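Local coordinates for embryonic developmental protein tofu-6 (Caenorhabditis elegans, PDB 7OCX) that takes part in piRNA (21U-RNA) biogenesis as a component of the PETISCO complex, in which its RNA recognition motif domain associates with PID-3, at residues 19-24 and 35-40; 26-31 and 87-92; 62-67 and 71-76. All blocks are in the same frame, centred on the assembly; numbering follows the deposited sequence.

Interaction 1. Residues 19-24 and 35-40; sequences FHIRNI and HVFQNF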
# COMPACT_ATOMS: atom_id res chain seq x y z
N PHE C 19 -4.74 -20.69 -10.17
CA PHE C 19 -5.52 -21.84 -10.58
C PHE C 19 -5.37 -22.12 -12.06
O PHE C 19 -5.25 -21.19 -12.87
CB PHE C 19 -7.00 -21.62 -10.31
CG PHE C 19 -7.32 -21.36 -8.89
CD1 PHE C 19 -7.31 -22.39 -7.97
CD2 PHE C 19 -7.61 -20.08 -8.46
CE1 PHE C 19 -7.60 -22.14 -6.66
CE2 PHE C 19 -7.92 -19.82 -7.16
CZ PHE C 19 -7.90 -20.86 -6.25
N HIS C 20 -5.39 -23.40 -12.41
CA HIS C 20 -5.62 -23.85 -13.78
C HIS C 20 -7.11 -24.09 -13.93
O HIS C 20 -7.76 -24.64 -13.03
CB HIS C 20 -4.84 -25.13 -14.08
CG HIS C 20 -3.36 -24.93 -14.14
ND1 HIS C 20 -2.74 -24.17 -15.11
CD2 HIS C 20 -2.37 -25.41 -13.35
CE1 HIS C 20 -1.43 -24.18 -14.91
NE2 HIS C 20 -1.18 -24.93 -13.84
N ILE C 21 -7.66 -23.66 -15.07
CA ILE C 21 -9.10 -23.69 -15.33
C ILE C 21 -9.34 -24.51 -16.58
O ILE C 21 -8.78 -24.21 -17.64
CB ILE C 21 -9.68 -22.28 -15.57
CG1 ILE C 21 -9.19 -21.29 -14.54
CG2 ILE C 21 -11.20 -22.39 -15.61
CD1 ILE C 21 -9.59 -21.61 -13.17
N ARG C 22 -10.23 -25.50 -16.49
CA ARG C 22 -10.63 -26.28 -17.65
C ARG C 22 -12.14 -26.20 -17.82
O ARG C 22 -12.87 -25.79 -16.91
CB ARG C 22 -10.18 -27.73 -17.50
CG ARG C 22 -8.67 -27.90 -17.57
CD ARG C 22 -8.22 -28.62 -18.83
NE ARG C 22 -8.40 -30.07 -18.73
CZ ARG C 22 -9.29 -30.78 -19.41
NH1 ARG C 22 -10.13 -30.21 -20.26
NH2 ARG C 22 -9.34 -32.09 -19.23
N ASN C 23 -12.61 -26.61 -19.00
CA ASN C 23 -14.04 -26.69 -19.31
C ASN C 23 -14.69 -25.32 -19.41
O ASN C 23 -15.87 -25.15 -19.08
CB ASN C 23 -14.79 -27.55 -18.28
CG ASN C 23 -15.95 -28.32 -18.89
OD1 ASN C 23 -15.79 -29.01 -19.90
ND2 ASN C 23 -17.12 -28.22 -18.27
N ILE C 24 -13.93 -24.33 -19.86
CA ILE C 24 -14.49 -23.00 -20.12
C ILE C 24 -15.36 -23.06 -21.37
O ILE C 24 -14.94 -23.66 -22.38
CB ILE C 24 -13.37 -21.99 -20.30
CG1 ILE C 24 -12.47 -21.96 -19.06
CG2 ILE C 24 -13.92 -20.61 -20.60
CD1 ILE C 24 -11.17 -21.23 -19.33
N HIS C 35 -14.67 -12.07 -14.98
CA HIS C 35 -15.88 -11.70 -14.24
C HIS C 35 -16.27 -12.80 -13.26
O HIS C 35 -16.74 -12.52 -12.15
CB HIS C 35 -17.07 -11.42 -15.18
CG HIS C 35 -16.95 -10.17 -15.99
ND1 HIS C 35 -16.31 -9.03 -15.55
CD2 HIS C 35 -17.49 -9.84 -17.20
CE1 HIS C 35 -16.38 -8.09 -16.47
NE2 HIS C 35 -17.10 -8.54 -17.48
N VAL C 36 -16.12 -14.06 -13.66
CA VAL C 36 -16.47 -15.15 -12.76
C VAL C 36 -15.61 -15.11 -11.52
O VAL C 36 -16.10 -15.30 -10.40
CB VAL C 36 -16.36 -16.51 -13.47
CG1 VAL C 36 -16.40 -17.63 -12.44
CG2 VAL C 36 -17.47 -16.63 -14.48
N PHE C 37 -14.30 -14.90 -11.69
CA PHE C 37 -13.40 -14.96 -10.54
C PHE C 37 -13.38 -13.67 -9.74
O PHE C 37 -13.14 -13.70 -8.53
CB PHE C 37 -12.00 -15.39 -10.99
CG PHE C 37 -11.93 -16.85 -11.21
CD1 PHE C 37 -12.42 -17.41 -12.37
CD2 PHE C 37 -11.49 -17.68 -10.19
CE1 PHE C 37 -12.43 -18.78 -12.53
CE2 PHE C 37 -11.48 -19.05 -10.36
CZ PHE C 37 -11.95 -19.60 -11.53
N GLN C 38 -13.71 -12.55 -10.36
CA GLN C 38 -13.80 -11.31 -9.61
C GLN C 38 -14.83 -11.38 -8.49
O GLN C 38 -14.74 -10.62 -7.51
CB GLN C 38 -14.15 -10.16 -10.53
CG GLN C 38 -13.58 -8.87 -10.10
CD GLN C 38 -14.40 -7.71 -10.61
OE1 GLN C 38 -15.31 -7.89 -11.42
NE2 GLN C 38 -14.08 -6.51 -10.15
N ASN C 39 -15.87 -12.21 -8.62
CA ASN C 39 -16.86 -12.30 -7.55
C ASN C 39 -16.28 -12.82 -6.25
O ASN C 39 -16.91 -12.67 -5.20
CB ASN C 39 -18.04 -13.20 -7.96
CG ASN C 39 -18.88 -12.64 -9.08
OD1 ASN C 39 -19.11 -11.43 -9.17
ND2 ASN C 39 -19.33 -13.52 -9.97
N PHE C 40 -15.12 -13.47 -6.29
CA PHE C 40 -14.47 -14.03 -5.12
C PHE C 40 -13.37 -13.15 -4.55
O PHE C 40 -12.89 -13.42 -3.44
CB PHE C 40 -13.90 -15.41 -5.46
CG PHE C 40 -14.93 -16.36 -5.99
CD1 PHE C 40 -14.94 -16.71 -7.32
CD2 PHE C 40 -15.91 -16.88 -5.15
CE1 PHE C 40 -15.90 -17.56 -7.82
CE2 PHE C 40 -16.87 -17.74 -5.64
CZ PHE C 40 -16.87 -18.08 -6.98

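Interaction 2. Residues 26-31 and 87-92; sequences KAWNDW and FTLKVT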
# COMPACT_ATOMS: atom_id res chain seq x y z
N LYS C 26 -17.03 -22.30 -24.98
CA LYS C 26 -16.32 -21.90 -26.19
C LYS C 26 -16.47 -20.41 -26.50
O LYS C 26 -15.60 -19.82 -27.15
CB LYS C 26 -16.81 -22.71 -27.40
N ALA C 27 -17.57 -19.81 -26.07
CA ALA C 27 -17.91 -18.44 -26.42
C ALA C 27 -17.29 -17.41 -25.49
O ALA C 27 -17.45 -16.20 -25.72
CB ALA C 27 -19.43 -18.25 -26.42
N TRP C 28 -16.60 -17.84 -24.43
CA TRP C 28 -16.07 -16.91 -23.45
C TRP C 28 -14.77 -16.32 -23.98
O TRP C 28 -14.04 -16.94 -24.76
CB TRP C 28 -15.78 -17.63 -22.13
CG TRP C 28 -16.97 -17.89 -21.29
CD1 TRP C 28 -18.26 -18.02 -21.72
CD2 TRP C 28 -16.97 -18.21 -19.90
NE1 TRP C 28 -19.07 -18.34 -20.66
CE2 TRP C 28 -18.31 -18.47 -19.54
CE3 TRP C 28 -15.98 -18.28 -18.92
CZ2 TRP C 28 -18.68 -18.79 -18.23
CZ3 TRP C 28 -16.34 -18.60 -17.62
CH2 TRP C 28 -17.69 -18.86 -17.29
N ASN C 29 -14.46 -15.11 -23.52
CA ASN C 29 -13.14 -14.53 -23.71
C ASN C 29 -12.57 -14.32 -22.30
O ASN C 29 -13.17 -14.73 -21.30
CB ASN C 29 -13.28 -13.26 -24.55
CG ASN C 29 -13.76 -12.06 -23.77
OD1 ASN C 29 -14.23 -12.18 -22.65
ND2 ASN C 29 -13.76 -10.91 -24.43
N ASP C 30 -11.40 -13.69 -22.22
CA ASP C 30 -10.75 -13.56 -20.93
C ASP C 30 -11.53 -12.65 -19.99
O ASP C 30 -11.44 -12.82 -18.76
CB ASP C 30 -9.33 -13.04 -21.11
CG ASP C 30 -9.25 -11.80 -21.96
OD1 ASP C 30 -10.28 -11.36 -22.54
OD2 ASP C 30 -8.13 -11.23 -22.03
N TRP C 31 -12.30 -11.70 -20.52
CA TRP C 31 -13.13 -10.88 -19.64
C TRP C 31 -14.27 -11.67 -19.02
O TRP C 31 -14.63 -11.43 -17.86
CB TRP C 31 -13.67 -9.65 -20.35
CG TRP C 31 -12.64 -8.63 -20.61
CD1 TRP C 31 -12.03 -8.36 -21.80
CD2 TRP C 31 -12.02 -7.76 -19.64
NE1 TRP C 31 -11.11 -7.36 -21.65
CE2 TRP C 31 -11.07 -6.98 -20.33
CE3 TRP C 31 -12.18 -7.56 -18.26
CZ2 TRP C 31 -10.31 -6.00 -19.70
CZ3 TRP C 31 -11.41 -6.61 -17.62
CH2 TRP C 31 -10.47 -5.85 -18.34
N PHE C 87 -22.70 -23.08 -16.60
CA PHE C 87 -21.33 -23.52 -16.87
C PHE C 87 -20.81 -24.34 -15.69
O PHE C 87 -21.38 -24.30 -14.59
CB PHE C 87 -20.38 -22.34 -17.15
CG PHE C 87 -20.22 -21.39 -15.99
CD1 PHE C 87 -19.29 -21.65 -14.99
CD2 PHE C 87 -20.99 -20.24 -15.90
CE1 PHE C 87 -19.14 -20.78 -13.91
CE2 PHE C 87 -20.84 -19.37 -14.83
CZ PHE C 87 -19.91 -19.64 -13.83
N THR C 88 -19.71 -25.07 -15.92
CA THR C 88 -19.04 -25.81 -14.85
C THR C 88 -17.54 -25.82 -15.14
O THR C 88 -17.11 -26.45 -16.11
CB THR C 88 -19.57 -27.24 -14.76
OG1 THR C 88 -20.84 -27.25 -14.09
CG2 THR C 88 -18.60 -28.14 -13.99
N LEU C 89 -16.74 -25.18 -14.29
CA LEU C 89 -15.31 -25.08 -14.53
C LEU C 89 -14.53 -26.07 -13.68
O LEU C 89 -14.84 -26.27 -12.51
CB LEU C 89 -14.81 -23.67 -14.24
CG LEU C 89 -15.52 -22.61 -15.08
CD1 LEU C 89 -15.20 -21.23 -14.48
CD2 LEU C 89 -15.16 -22.69 -16.55
N LYS C 90 -13.54 -26.71 -14.29
CA LYS C 90 -12.65 -27.62 -13.57
C LYS C 90 -11.45 -26.79 -13.10
O LYS C 90 -10.71 -26.24 -13.92
CB LYS C 90 -12.24 -28.79 -14.46
N VAL C 91 -11.31 -26.65 -11.78
CA VAL C 91 -10.35 -25.75 -11.16
C VAL C 91 -9.32 -26.58 -10.40
O VAL C 91 -9.69 -27.45 -9.60
CB VAL C 91 -11.05 -24.75 -10.22
CG1 VAL C 91 -10.05 -23.82 -9.51
CG2 VAL C 91 -12.07 -23.93 -11.01
N THR C 92 -8.04 -26.33 -10.67
CA THR C 92 -6.96 -27.02 -9.99
C THR C 92 -5.91 -26.00 -9.58
O THR C 92 -5.80 -24.92 -10.15
CB THR C 92 -6.33 -28.13 -10.84
OG1 THR C 92 -5.88 -27.62 -12.09
CG2 THR C 92 -7.31 -29.25 -11.05

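Interaction 3. Residues 62-67 and 71-76; sequences VNMMSV and DEVRKN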
# COMPACT_ATOMS: atom_id res chain seq x y z
N VAL C 62 -5.99 -18.45 -13.95
CA VAL C 62 -6.40 -17.30 -13.16
C VAL C 62 -5.51 -17.23 -11.93
O VAL C 62 -5.32 -18.24 -11.26
CB VAL C 62 -7.88 -17.39 -12.72
CG1 VAL C 62 -8.22 -16.24 -11.81
CG2 VAL C 62 -8.76 -17.36 -13.91
N ASN C 63 -4.98 -16.04 -11.63
CA ASN C 63 -4.23 -15.81 -10.40
C ASN C 63 -4.99 -14.76 -9.60
O ASN C 63 -5.26 -13.66 -10.12
CB ASN C 63 -2.78 -15.40 -10.70
CG ASN C 63 -1.87 -15.52 -9.48
OD1 ASN C 63 -1.43 -16.63 -9.16
ND2 ASN C 63 -1.50 -14.40 -8.87
N MET C 64 -5.34 -15.08 -8.36
CA MET C 64 -5.97 -14.09 -7.52
C MET C 64 -4.93 -13.14 -6.95
O MET C 64 -3.72 -13.42 -6.95
CB MET C 64 -6.77 -14.75 -6.40
CG MET C 64 -7.83 -15.76 -6.84
SD MET C 64 -9.01 -15.12 -8.00
CE MET C 64 -10.03 -14.08 -6.92
N MET C 65 -5.39 -11.99 -6.49
CA MET C 65 -4.47 -11.00 -5.96
C MET C 65 -3.84 -11.46 -4.64
O MET C 65 -2.76 -10.99 -4.28
CB MET C 65 -5.18 -9.67 -5.76
CG MET C 65 -4.22 -8.59 -5.38
SD MET C 65 -3.23 -7.90 -6.70
CE MET C 65 -4.34 -7.91 -8.11
N SER C 66 -4.50 -12.36 -3.93
CA SER C 66 -3.99 -12.79 -2.63
C SER C 66 -4.46 -14.21 -2.36
O SER C 66 -5.44 -14.68 -2.94
CB SER C 66 -4.44 -11.81 -1.54
OG SER C 66 -5.81 -11.99 -1.24
N VAL C 67 -3.73 -14.89 -1.49
CA VAL C 67 -4.08 -16.25 -1.10
C VAL C 67 -5.46 -16.26 -0.45
O VAL C 67 -6.26 -17.18 -0.66
CB VAL C 67 -2.99 -16.83 -0.17
CG1 VAL C 67 -3.41 -18.16 0.44
CG2 VAL C 67 -1.70 -16.97 -0.96
N ASP C 71 -8.38 -18.61 -1.45
CA ASP C 71 -9.08 -19.48 -0.51
C ASP C 71 -10.60 -19.30 -0.61
O ASP C 71 -11.35 -20.28 -0.52
CB ASP C 71 -8.60 -19.23 0.92
CG ASP C 71 -7.22 -19.81 1.19
OD1 ASP C 71 -6.76 -20.67 0.40
OD2 ASP C 71 -6.63 -19.51 2.24
N GLU C 72 -11.07 -18.05 -0.79
CA GLU C 72 -12.51 -17.84 -0.98
C GLU C 72 -13.02 -18.52 -2.25
O GLU C 72 -14.19 -18.90 -2.32
CB GLU C 72 -12.87 -16.35 -1.01
CG GLU C 72 -12.49 -15.55 0.24
CD GLU C 72 -13.68 -15.29 1.17
OE1 GLU C 72 -13.47 -15.15 2.39
OE2 GLU C 72 -14.83 -15.19 0.67
N VAL C 73 -12.17 -18.65 -3.27
CA VAL C 73 -12.52 -19.49 -4.41
C VAL C 73 -12.61 -20.95 -3.99
O VAL C 73 -13.63 -21.61 -4.19
CB VAL C 73 -11.50 -19.31 -5.56
CG1 VAL C 73 -11.71 -20.38 -6.62
CG2 VAL C 73 -11.65 -17.94 -6.16
N ARG C 74 -11.54 -21.47 -3.37
CA ARG C 74 -11.55 -22.86 -2.92
C ARG C 74 -12.78 -23.17 -2.07
O ARG C 74 -13.23 -24.32 -2.05
CB ARG C 74 -10.24 -23.16 -2.16
CG ARG C 74 -8.98 -23.08 -3.05
CD ARG C 74 -7.69 -23.57 -2.37
NE ARG C 74 -6.56 -23.49 -3.30
CZ ARG C 74 -5.73 -22.46 -3.41
NH1 ARG C 74 -5.74 -21.46 -2.55
NH2 ARG C 74 -4.88 -22.43 -4.43
N LYS C 75 -13.34 -22.17 -1.38
CA LYS C 75 -14.51 -22.42 -0.54
C LYS C 75 -15.75 -22.75 -1.38
O LYS C 75 -16.53 -23.63 -1.00
CB LYS C 75 -14.85 -21.23 0.36
CG LYS C 75 -13.93 -20.99 1.54
CD LYS C 75 -14.28 -19.70 2.29
CE LYS C 75 -13.08 -18.77 2.39
NZ LYS C 75 -12.34 -18.87 3.69
N ASN C 76 -15.97 -22.02 -2.48
CA ASN C 76 -17.18 -22.19 -3.27
C ASN C 76 -17.08 -23.33 -4.27
O ASN C 76 -17.97 -23.49 -5.11
CB ASN C 76 -17.53 -20.90 -4.03
CG ASN C 76 -17.78 -19.73 -3.11
OD1 ASN C 76 -16.96 -19.43 -2.24
ND2 ASN C 76 -18.95 -19.11 -3.24

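Interaction 1. Residues 19-24 and 35-40
Phe37 O takes the backbone N-H of Phe40 at 3.0 Å, a bond that closes the turn following Phe37, whose ring reaches across to strand 18-25. The contact itself is apolar throughout, and that one ring supplies everything on the helix side. Ile21 meets it from the opposite direction: its terminal methyl CD1 lies 3.5 Å from Phe37 CZ. The neighbouring ring atom, Phe37 CE1, is 4.1 Å from the same methyl, which therefore rests against the far end of the ring instead of its root. Both halves of the reach are set by torsions. Ile21 holds CG1 beside its backbone N and opposite its carbonyl carbon (chi1 -46°), and a further bend at chi2 brings CD1 forward. Phe37 likewise carries CG anti to its carbonyl carbon (chi1 -79°), which sends the ring out toward the strand.

Seen in the fold, this is how an RNA recognition motif covers the back of its sheet. The first helix, 30-38, lies across the strand 18-25, and the inward-facing residues of that strand, Phe19 and Ile21, receive its buried aromatic residue. In canonical members of the family the other face of the sheet is the one that binds RNA.

Phe19 makes the looser half of the contact. Its CD2 comes to 4.4 Å from Phe37 CE2, with the two ring planes turned by about 35°. The approach is oblique, and the distance makes it a light contact. Much of the Phe19 ring is engaged with other elements, namely Val91 on the adjacent strand and Ala70, Val73 and Arg74 on helix 67-75, whereas Phe37 also leans on Val62 of strand 57-64.

Interaction 2. Residues 26-31 and 87-92
Trp28 and Phe87 form a T-shaped aromatic pair, with the edge of the indole directed at a face of the phenyl. The six-membered ring of Trp28 and the Phe87 ring have centroids 5.0 Å apart, and their planes stand at 73° to each other. Trp28 CH2 is poised 3.7 Å above the plane of the Phe87 ring, over its centre, while Trp28 CZ2 reaches Phe87 CD2 at 3.6 Å. The two side chains cross at about a right angle, a geometry that presents the indole's C-H edge to the phenyl's pi cloud. Phe87 can offer that face because its CG sits between the backbone N and the carbonyl carbon (chi1 63°).

Purely apolar contact is slighter. Trp28 CZ3 approaches Leu89 CD1 to 4.3 Å, and Val36 of helix 30-38 touches both members of the aromatic pair. An alanine in place of Phe87 would remove the face that receives the indole edge and is likely to leave the Trp28 ring freer to turn.

Polar interactions serve the approach to the helix more than the contact itself. Asn29 stands at the N-cap position of helix 30-38 and caps a backbone N with its side chain, while Asn32 OD1 accepts from Asn29 N, the reciprocal pattern of a capping box. Gln58 NE2 donates to Trp28 O, anchoring the loop to strand 57-64. Asp30 OD2 has two positive partners, Arg47 of the same chain and Lys56 of the neighbouring PID-3 subunit.

The segment 26-31 belongs to the loop between the first strand and first helix of an RNA recognition motif, and in this protein that loop packs its tryptophan against strand 87-93, the last in the chain, beside Val36 of the helix.

Interaction 3. Residues 62-67 and 71-76
Val67 and Asp71, one helical turn apart, are joined by the backbone bond from Asp71 N to Val67 O, which is 2.7 Å long with an N-H...O angle of 152°. Their side chains lie side by side, pointing the same way. Val67 places CG1 opposite its backbone N (chi1 171°), so that this methyl, and not CG2, lies beside the carboxylate, 3.9 Å from Asp71 OD2.

Asp71 turns CG beside its own backbone N, and each carboxylate oxygen then finds a different partner. Asp71 OD1 forms a salt bridge with Arg74 NH1 at 3.2 Å. The arginine spans that distance with an extended chain and offers NH1 nearly in its guanidinium plane, whereas it meets the oxygen on the anti side and noticeably out of the carboxylate plane. Asp71 OD2 pairs with Arg73 of the neighbouring PID-3 subunit. The guanidinium of Arg74 is itself shared, NH2 going to Asp93 and NH1 also to the carbonyl of Asp16.

Met64 behaves differently. Its three torsions all bend the same way, curling the thioether back from strand 57-64 until CE stands 4.3 Å from Val73 CG2. Val73, on the inner side of helix 67-75, also touches Phe19, Phe37 and Phe40, so the methionine methyl adds to a hydrophobic layer. Between strand and helix Ser66 serves as N-cap, its OG accepting from Asp69 N, and marks the passage from the third strand of the RNA recognition motif to its second helix.

The chemistry is thus split by side: light apolar packing joins the helix to the sheet, while Asp71 bears two positive partners, so its negative charge is probably well compensated and the helix flank is tied to PID-3 by a salt bridge.

How the interactions relate
Interaction 1 is the innermost of the three, entirely buried and apolar; interaction 2 is partly buried and aromatic, and interaction 3 combines a buried apolar patch with charge pairs at the PID-3 boundary. Interactions 1 and 2 both draw on helix 30-38 and adjacent strands 18-25 and 87-93, which probably pair through Arg22 N and Lys90 O, 2.7 Å apart. Interaction 3 brings in the other helix, 67-75, yet meets interaction 1 where Phe40 CB packs 3.5 Å from Val73 CG2. Interactions 2 and 3, about 15 Å apart between centres, do not touch and occupy opposite sides of the chain's centre, linked by their common sheet.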